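Long-range contacts in xylosidase (PDB 6XN2), which probably hydrolyses xylosidic bonds in xylo-oligosaccharides as a family 43 glycoside hydrolase, and is seen here with xylose units in its pocket: residues Q31-T36 against E358-P363; D250-F255 against T277-Y282; Q295-A300 against I350-P355. One frame throughout, in Å; residues are numbered along the deposited sequence.

From the N terminus, the chain first forms the short helix 29-36; in interaction 1 the C-terminal segment 358-363 returns to this helix, closing a loop that spans nearly the whole chain. The two other contacts nest inside that long loop and follow one another in series. Interaction 2 closes a short loop, joining 250-255 to the turn leading into strand 280-285 and to its first residues. Interaction 3 closes a longer one after it, tying segment 295-300, on the neighbouring strand 292-299, to the loop 350-355. Interactions 2 and 3 meet where these two strands pair, and the hydroxyl of Tyr282 reaches the backbone N of Ile350. Segment 350-355 runs on almost directly into 358-363.

Interaction 1: Q31-T36 against E358-P363; sequences QALART and EDAVSP
Leu33 supplies most of the apolar contact from the helix, meeting Ala360 and Pro363 with a different methyl for each. Its CD2 lies 3.9 Å from Ala360 CB, while CD1 sits 3.9 Å from Pro363 CB, with CG and CD of the same proline ring only slightly farther off. The leucine and the proline cross obliquely. The first torsion places Leu33 CG beside its own backbone N (chi1 -59°), and the branch at CG then spreads the two methyls over both partners. A forked aliphatic chain suits this place, as do a small methyl and a rigid ring opposite it.

GH43 enzymes are built on a five-bladed beta-propeller; here the short helix 29-36 near the N terminus is met by a segment just before the C terminus. Val303 and Tyr356 also pack on Leu33, which is buried in what is otherwise a surface contact.

One polar atom lies among these groups: Val361 O approaches Leu33 CD2 to 3.5 Å, a van der Waals contact. No hydrogen bond joins the two segments. The Thr36 hydroxyl passes 4.4 Å from Ala360 CB, measured from OG1, and bonds instead to the backbone O of Tyr356, while Ser362 OG bonds to the O of Trp364.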
loop_
_atom_site.group_PDB
_atom_site.type_symbol
_atom_site.label_atom_id
_atom_site.label_comp_id
_atom_site.label_asym_id
_atom_site.label_seq_id
_atom_site.Cartn_x
_atom_site.Cartn_y
_atom_site.Cartn_z
ATOM N N GLN A 31 1.923 15.060 21.799
ATOM C CA GLN A 31 0.786 14.784 22.627
ATOM C C GLN A 31 -0.382 15.558 22.113
ATOM O O GLN A 31 -1.464 15.083 22.124
ATOM C CB GLN A 31 1.047 15.089 24.082
ATOM C CG GLN A 31 -0.116 14.737 24.995
ATOM C CD GLN A 31 -0.584 13.302 24.889
ATOM O OE1 GLN A 31 -1.737 13.044 25.099
ATOM N NE2 GLN A 31 0.300 12.379 24.565
ATOM N N ALA A 32 -0.179 16.718 21.533
ATOM C CA ALA A 32 -1.261 17.424 20.938
ATOM C C ALA A 32 -1.880 16.610 19.835
ATOM O O ALA A 32 -3.050 16.531 19.746
ATOM C CB ALA A 32 -0.803 18.744 20.414
ATOM N N LEU A 33 -1.079 16.002 18.984
ATOM C CA LEU A 33 -1.626 15.230 17.899
ATOM C C LEU A 33 -2.400 14.028 18.380
ATOM O O LEU A 33 -3.423 13.717 17.859
ATOM C CB LEU A 33 -0.550 14.842 16.924
ATOM C CG LEU A 33 0.195 16.022 16.312
ATOM C CD1 LEU A 33 1.309 15.553 15.406
ATOM C CD2 LEU A 33 -0.744 16.908 15.557
ATOM N N ALA A 34 -1.931 13.387 19.427
ATOM C CA ALA A 34 -2.632 12.249 19.976
ATOM C C ALA A 34 -4.011 12.638 20.494
ATOM O O ALA A 34 -4.928 11.896 20.360
ATOM C CB ALA A 34 -1.828 11.569 21.051
ATOM N N ARG A 35 -4.143 13.812 21.078
ATOM C CA ARG A 35 -5.408 14.267 21.578
ATOM C C ARG A 35 -6.393 14.616 20.487
ATOM O O ARG A 35 -7.560 14.490 20.664
ATOM C CB ARG A 35 -5.201 15.513 22.410
ATOM C CG ARG A 35 -4.327 15.321 23.601
ATOM C CD ARG A 35 -4.536 16.443 24.572
ATOM N NE ARG A 35 -3.456 17.384 24.591
ATOM C CZ ARG A 35 -3.581 18.695 24.445
ATOM N NH1 ARG A 35 -4.736 19.271 24.218
ATOM N NH2 ARG A 35 -2.510 19.431 24.487
ATOM N N THR A 36 -5.905 15.076 19.352
ATOM C CA THR A 36 -6.834 15.476 18.299
ATOM C C THR A 36 -6.883 14.492 17.125
ATOM O O THR A 36 -7.549 14.758 16.125
ATOM C CB THR A 36 -6.499 16.888 17.761
ATOM O OG1 THR A 36 -5.249 16.867 17.062
ATOM C CG2 THR A 36 -6.412 17.900 18.911
ATOM N N GLU A 358 -7.713 19.507 10.785
ATOM C CA GLU A 358 -7.129 20.436 9.826
ATOM C C GLU A 358 -6.379 21.556 10.548
ATOM O O GLU A 358 -5.445 22.134 10.002
ATOM C CB GLU A 358 -8.199 21.017 8.896
ATOM C CG GLU A 358 -7.636 22.035 7.905
ATOM C CD GLU A 358 -8.610 22.402 6.798
ATOM O OE1 GLU A 358 -9.633 21.700 6.639
ATOM O OE2 GLU A 358 -8.344 23.391 6.083
ATOM N N ASP A 359 -6.775 21.840 11.785
ATOM C CA ASP A 359 -6.157 22.918 12.556
ATOM C C ASP A 359 -4.854 22.488 13.223
ATOM O O ASP A 359 -4.165 23.304 13.831
ATOM C CB ASP A 359 -7.121 23.441 13.624
ATOM C CG ASP A 359 -8.303 24.187 13.031
ATOM O OD1 ASP A 359 -8.246 24.546 11.832
ATOM O OD2 ASP A 359 -9.287 24.421 13.766
ATOM N N ALA A 360 -4.518 21.210 13.111
ATOM C CA ALA A 360 -3.347 20.684 13.798
ATOM C C ALA A 360 -2.045 21.170 13.168
ATOM O O ALA A 360 -1.977 21.449 11.972
ATOM C CB ALA A 360 -3.383 19.161 13.815
ATOM N N VAL A 361 -1.014 21.275 13.997
ATOM C CA VAL A 361 0.341 21.506 13.513
ATOM C C VAL A 361 0.838 20.215 12.872
ATOM O O VAL A 361 0.960 19.183 13.544
ATOM C CB VAL A 361 1.290 21.942 14.649
ATOM C CG1 VAL A 361 2.743 21.753 14.252
ATOM C CG2 VAL A 361 1.022 23.387 15.037
ATOM N N SER A 362 1.098 20.266 11.569
ATOM C CA SER A 362 1.506 19.074 10.831
ATOM C C SER A 362 2.808 18.522 11.402
ATOM O O SER A 362 3.739 19.281 11.677
ATOM C CB SER A 362 1.662 19.386 9.339
ATOM O OG SER A 362 2.001 18.225 8.602
ATOM N N PRO A 363 2.890 17.215 11.563
ATOM C CA PRO A 363 4.099 16.614 12.081
ATOM C C PRO A 363 5.272 16.708 11.108
ATOM O O PRO A 363 6.366 16.461 11.509
ATOM C CB PRO A 363 3.710 15.164 12.295
ATOM C CG PRO A 363 2.509 14.945 11.500
ATOM C CD PRO A 363 1.835 16.240 11.304
#

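Interaction 2: D250-F255 against T277-Y282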
loop_
_atom_site.group_PDB
_atom_site.type_symbol
_atom_site.label_atom_id
_atom_site.label_comp_id
_atom_site.label_asym_id
_atom_site.label_seq_id
_atom_site.Cartn_x
_atom_site.Cartn_y
_atom_site.Cartn_z
ATOM N N ASP A 250 10.062 16.992 -8.245
ATOM C CA ASP A 250 8.780 17.362 -7.717
ATOM C C ASP A 250 8.396 16.400 -6.624
ATOM O O ASP A 250 7.506 15.655 -6.773
ATOM C CB ASP A 250 7.736 17.363 -8.813
ATOM C CG ASP A 250 6.433 17.922 -8.374
ATOM O OD1 ASP A 250 6.322 18.309 -7.246
ATOM O OD2 ASP A 250 5.511 17.964 -9.147
ATOM N N HIS A 251 9.037 16.494 -5.472
ATOM C CA HIS A 251 8.761 15.605 -4.355
ATOM C C HIS A 251 7.406 15.788 -3.657
ATOM O O HIS A 251 7.006 14.961 -2.922
ATOM C CB HIS A 251 9.873 15.628 -3.324
ATOM C CG HIS A 251 11.197 15.205 -3.850
ATOM N ND1 HIS A 251 12.223 14.813 -3.043
ATOM C CD2 HIS A 251 11.659 15.103 -5.107
ATOM C CE1 HIS A 251 13.265 14.499 -3.776
ATOM N NE2 HIS A 251 12.947 14.671 -5.032
ATOM N N ALA A 252 6.734 16.887 -3.915
ATOM C CA ALA A 252 5.430 17.156 -3.406
ATOM C C ALA A 252 4.408 16.252 -4.054
ATOM O O ALA A 252 3.475 15.895 -3.437
ATOM C CB ALA A 252 5.081 18.577 -3.684
ATOM N N ARG A 253 4.623 15.866 -5.300
ATOM C CA ARG A 253 3.681 15.031 -6.013
ATOM C C ARG A 253 4.154 13.694 -6.597
ATOM O O ARG A 253 3.372 12.827 -6.779
ATOM C CB ARG A 253 3.055 15.847 -7.134
ATOM C CG ARG A 253 2.518 17.191 -6.719
ATOM C CD ARG A 253 1.835 17.906 -7.844
ATOM N NE ARG A 253 2.787 18.408 -8.792
ATOM C CZ ARG A 253 2.469 19.068 -9.878
ATOM N NH1 ARG A 253 1.222 19.315 -10.149
ATOM N NH2 ARG A 253 3.403 19.476 -10.680
ATOM N N ARG A 254 5.437 13.570 -6.902
ATOM C CA ARG A 254 5.928 12.343 -7.569
ATOM C C ARG A 254 5.799 11.113 -6.669
ATOM O O ARG A 254 5.928 11.229 -5.481
ATOM C CB ARG A 254 7.347 12.513 -8.106
ATOM C CG ARG A 254 8.417 12.631 -7.041
ATOM C CD ARG A 254 8.944 11.326 -6.560
ATOM N NE ARG A 254 9.952 11.515 -5.548
ATOM C CZ ARG A 254 9.688 11.704 -4.275
ATOM N NH1 ARG A 254 8.441 11.741 -3.864
ATOM N NH2 ARG A 254 10.658 11.855 -3.411
ATOM N N PHE A 255 5.582 9.968 -7.295
ATOM C CA PHE A 255 5.446 8.693 -6.629
ATOM C C PHE A 255 6.650 8.258 -5.817
ATOM O O PHE A 255 7.729 8.366 -6.260
ATOM C CB PHE A 255 5.091 7.634 -7.667
ATOM C CG PHE A 255 5.127 6.239 -7.146
ATOM C CD1 PHE A 255 4.063 5.718 -6.490
ATOM C CD2 PHE A 255 6.237 5.474 -7.298
ATOM C CE1 PHE A 255 4.084 4.457 -6.000
ATOM C CE2 PHE A 255 6.272 4.203 -6.805
ATOM C CZ PHE A 255 5.188 3.696 -6.149
ATOM N N THR A 277 7.737 13.935 1.518
ATOM C CA THR A 277 6.826 15.014 1.729
ATOM C C THR A 277 5.596 14.528 2.484
ATOM O O THR A 277 4.673 15.230 2.677
ATOM C CB THR A 277 6.469 15.772 0.476
ATOM O OG1 THR A 277 5.978 14.874 -0.488
ATOM C CG2 THR A 277 7.676 16.467 -0.040
ATOM N N HIS A 278 5.630 13.278 2.851
ATOM C CA HIS A 278 4.646 12.686 3.713
ATOM C C HIS A 278 3.179 12.700 3.440
ATOM O O HIS A 278 2.425 12.667 4.355
ATOM C CB HIS A 278 4.909 13.157 5.135
ATOM C CG HIS A 278 6.331 13.045 5.534
ATOM N ND1 HIS A 278 6.842 11.969 6.207
ATOM C CD2 HIS A 278 7.369 13.863 5.307
ATOM C CE1 HIS A 278 8.125 12.157 6.404
ATOM N NE2 HIS A 278 8.465 13.292 5.865
ATOM N N ARG A 279 2.781 12.701 2.188
ATOM C CA ARG A 279 1.393 12.637 1.886
ATOM C C ARG A 279 0.962 11.467 1.082
ATOM O O ARG A 279 1.736 10.835 0.472
ATOM C CB ARG A 279 0.946 13.807 1.067
ATOM C CG ARG A 279 1.797 15.022 1.135
ATOM C CD ARG A 279 1.618 15.735 -0.173
ATOM N NE ARG A 279 2.506 16.828 -0.284
ATOM C CZ ARG A 279 2.411 17.781 -1.177
ATOM N NH1 ARG A 279 1.457 17.780 -2.073
ATOM N NH2 ARG A 279 3.299 18.750 -1.155
ATOM N N ILE A 280 -0.325 11.219 1.131
ATOM C CA ILE A 280 -0.910 10.270 0.264
ATOM C C ILE A 280 -1.545 11.163 -0.776
ATOM O O ILE A 280 -2.348 11.972 -0.468
ATOM C CB ILE A 280 -1.991 9.390 0.865
ATOM C CG1 ILE A 280 -1.459 8.599 2.030
ATOM C CG2 ILE A 280 -2.453 8.417 -0.179
ATOM C CD1 ILE A 280 -0.335 7.695 1.687
ATOM N N CYS A 281 -1.107 11.046 -2.006
ATOM C CA CYS A 281 -1.659 11.807 -3.108
ATOM C C CYS A 281 -2.471 10.912 -4.021
ATOM O O CYS A 281 -2.390 9.774 -3.911
ATOM C CB CYS A 281 -0.545 12.421 -3.911
ATOM S SG CYS A 281 0.235 13.819 -3.120
ATOM N N TYR A 282 -3.287 11.446 -4.890
ATOM C CA TYR A 282 -4.000 10.600 -5.826
ATOM C C TYR A 282 -4.068 11.235 -7.204
ATOM O O TYR A 282 -3.901 12.448 -7.370
ATOM C CB TYR A 282 -5.410 10.258 -5.308
ATOM C CG TYR A 282 -6.434 11.366 -5.430
ATOM C CD1 TYR A 282 -6.388 12.476 -4.593
ATOM C CD2 TYR A 282 -7.462 11.289 -6.360
ATOM C CE1 TYR A 282 -7.326 13.487 -4.695
ATOM C CE2 TYR A 282 -8.403 12.295 -6.472
ATOM C CZ TYR A 282 -8.333 13.389 -5.635
ATOM O OH TYR A 282 -9.264 14.401 -5.740
#
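Thr277 turns its hydroxyl to the backbone of His251, and OG1 donates to His251 O at 2.6 Å. The donor stands 31° out of the carbonyl plane. With chi1 at 55°, OG1 lies between the backbone N and carbonyl carbon of Thr277, and CG2 packs against the same His251 O, at 3.3 Å, and against His251 CB. A beta-branched hydroxyl residue suits the spot because one branch bonds while the other packs. The hydroxyl also has Thr274 OG1 as a partner.

Arg279 offers a flat face instead of an edge. Its chain is extended from CG to NE, and Ala252 O stands 3.0 Å above the guanidinium plane, over its centre. The nearest nitrogen, NH1, is 3.1 Å from Ala252 O but badly angled for a hydrogen bond, so the contact is at most a charge-dipole attraction. Ala252 CB comes within 3.1 Å of Arg279 NH2, a tight approach that suits a small residue.

Strand 280-285 lies between 267-273 and 292-299 in a sheet of the five-bladed GH43 propeller, and the loop 250-255 leads into its strand 257-264, which carries the pocket residue Glu257.

Within the loop, Arg253 forms a salt bridge with Asp250, side-on, NE and NH2 both reaching OD2, with NE at 2.8 Å on the syn lone pair; its NH1 forms a second with Glu241. The His251 ring has Arg254 NH2 over one face; that nitrogen makes a salt bridge with Asp276, which also bonds His251 ND1.

Interaction 3: Q295-A300 against I350-P355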
loop_
_atom_site.group_PDB
_atom_site.type_symbol
_atom_site.label_atom_id
_atom_site.label_comp_id
_atom_site.label_asym_id
_atom_site.label_seq_id
_atom_site.Cartn_x
_atom_site.Cartn_y
_atom_site.Cartn_z
ATOM N N GLN A 295 -4.320 14.732 -9.083
ATOM C CA GLN A 295 -5.469 15.492 -8.613
ATOM C C GLN A 295 -5.127 16.314 -7.375
ATOM O O GLN A 295 -5.316 17.523 -7.367
ATOM C CB GLN A 295 -6.645 14.563 -8.322
ATOM C CG GLN A 295 -7.171 13.825 -9.545
ATOM C CD GLN A 295 -7.680 14.768 -10.617
ATOM O OE1 GLN A 295 -8.480 15.660 -10.343
ATOM N NE2 GLN A 295 -7.213 14.576 -11.846
ATOM N N GLY A 296 -4.609 15.669 -6.333
ATOM C CA GLY A 296 -4.267 16.386 -5.117
ATOM C C GLY A 296 -3.859 15.494 -3.963
ATOM O O GLY A 296 -3.569 14.309 -4.158
ATOM N N VAL A 297 -3.849 16.033 -2.759
ATOM C CA VAL A 297 -3.486 15.336 -1.556
ATOM C C VAL A 297 -4.702 14.699 -0.934
ATOM O O VAL A 297 -5.689 15.321 -0.733
ATOM C CB VAL A 297 -2.872 16.295 -0.536
ATOM C CG1 VAL A 297 -2.560 15.609 0.747
ATOM C CG2 VAL A 297 -1.645 16.965 -1.079
ATOM N N LEU A 298 -4.568 13.445 -0.591
ATOM C CA LEU A 298 -5.658 12.663 -0.050
ATOM C C LEU A 298 -5.522 12.529 1.472
ATOM O O LEU A 298 -6.510 12.585 2.207
ATOM C CB LEU A 298 -5.664 11.300 -0.741
ATOM C CG LEU A 298 -6.788 10.312 -0.517
ATOM C CD1 LEU A 298 -6.982 9.559 -1.815
ATOM C CD2 LEU A 298 -6.416 9.366 0.598
ATOM N N LEU A 299 -4.302 12.421 1.929
ATOM C CA LEU A 299 -4.034 12.356 3.328
ATOM C C LEU A 299 -2.904 13.287 3.663
ATOM O O LEU A 299 -1.867 13.182 3.124
ATOM C CB LEU A 299 -3.692 10.940 3.784
ATOM C CG LEU A 299 -3.427 10.673 5.263
ATOM C CD1 LEU A 299 -4.631 10.925 6.133
ATOM C CD2 LEU A 299 -2.914 9.277 5.512
ATOM N N ALA A 300 -3.068 14.071 4.707
ATOM C CA ALA A 300 -2.008 14.922 5.192
ATOM C C ALA A 300 -1.012 14.116 6.011
ATOM O O ALA A 300 -1.235 12.999 6.368
ATOM C CB ALA A 300 -2.568 16.042 6.018
ATOM N N ILE A 350 -11.485 13.949 -4.275
ATOM C CA ILE A 350 -11.485 13.453 -2.921
ATOM C C ILE A 350 -10.852 14.456 -2.002
ATOM O O ILE A 350 -9.736 14.815 -2.173
ATOM C CB ILE A 350 -10.737 12.134 -2.794
ATOM C CG1 ILE A 350 -11.302 11.105 -3.738
ATOM C CG2 ILE A 350 -10.848 11.610 -1.399
ATOM C CD1 ILE A 350 -10.549 9.819 -3.765
ATOM N N ALA A 351 -11.594 14.877 -1.009
ATOM C CA ALA A 351 -11.133 15.856 -0.071
ATOM C C ALA A 351 -10.027 15.368 0.819
ATOM O O ALA A 351 -10.003 14.254 1.215
ATOM C CB ALA A 351 -12.302 16.323 0.759
ATOM N N THR A 352 -9.109 16.244 1.138
ATOM C CA THR A 352 -8.023 15.884 1.978
ATOM C C THR A 352 -8.467 15.473 3.371
ATOM O O THR A 352 -9.271 16.103 3.990
ATOM C CB THR A 352 -7.012 17.031 2.090
ATOM O OG1 THR A 352 -6.640 17.459 0.800
ATOM C CG2 THR A 352 -5.817 16.618 2.769
ATOM N N ILE A 353 -7.912 14.392 3.852
ATOM C CA ILE A 353 -8.186 13.937 5.189
ATOM C C ILE A 353 -7.040 14.400 6.073
ATOM O O ILE A 353 -5.934 14.208 5.743
ATOM C CB ILE A 353 -8.312 12.420 5.231
ATOM C CG1 ILE A 353 -9.412 11.976 4.294
ATOM C CG2 ILE A 353 -8.571 11.944 6.628
ATOM C CD1 ILE A 353 -9.727 10.520 4.339
ATOM N N TYR A 354 -7.349 15.045 7.186
ATOM C CA TYR A 354 -6.359 15.546 8.111
ATOM C C TYR A 354 -6.457 14.655 9.319
ATOM O O TYR A 354 -7.383 14.743 10.040
ATOM C CB TYR A 354 -6.635 17.016 8.414
ATOM C CG TYR A 354 -6.391 17.917 7.233
ATOM C CD1 TYR A 354 -7.359 18.159 6.334
ATOM C CD2 TYR A 354 -5.171 18.470 7.003
ATOM C CE1 TYR A 354 -7.133 18.945 5.238
ATOM C CE2 TYR A 354 -4.941 19.261 5.913
ATOM C CZ TYR A 354 -5.934 19.487 5.036
ATOM O OH TYR A 354 -5.747 20.268 3.952
ATOM N N PRO A 355 -5.453 13.827 9.540
ATOM C CA PRO A 355 -5.495 12.764 10.551
ATOM C C PRO A 355 -5.479 13.261 11.999
ATOM O O PRO A 355 -5.771 12.473 12.892
ATOM C CB PRO A 355 -4.236 11.941 10.249
ATOM C CG PRO A 355 -3.323 12.877 9.531
ATOM C CD PRO A 355 -4.214 13.788 8.740
HETATM O O HOH W 1 -7.507 16.493 -2.421
#
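The side chain of Thr352 leans against Val297 along its whole short length. CB lies 3.6 Å from Val297 O. At CB the chain forks: OG1, beside the backbone N of Thr352 (chi1 -52°), donates to Val297 O at 2.8 Å, tilted 35° from the carbonyl plane, while CG2 lies 4.0 Å from Val297 CG1. Threonine thus meets a carbonyl with its hydroxyl and a valine with its methyl. Val297 O takes a second bond from a water, which also donates to Ile350 O and so bridges the backbones.

Farther along, the segments run parallel and share a single beta bridge between Leu299 and Ile353. Ile353 N donates to Leu298 O at 2.8 Å from above the carbonyl plane, and Ala300 N returns the grip on Ile353 O at 3.1 Å, nearly along the C=O axis. Apolar groups gather beside the bridge. Leu299 CD1 touches both Ile353 CB and, at 3.9 Å, Pro355 CD. The small Ala300 CB fits at 3.7 Å from Tyr354 CD2 and also meets the proline ring, while Leu298 and Ile350 touch through their CD1 methyls.

Strand 292-299 lies between 280-285 and 234-239 in its sheet, with classic bulges where Gln295 and Gly296 face Tyr282 and where Leu298 and Leu299 face Ile280. Leu320 of strand 317-324 packs against Leu298, Leu299 and Ile353, so the loop 350-355 is hydrogen-bonded to one strand and packs on another.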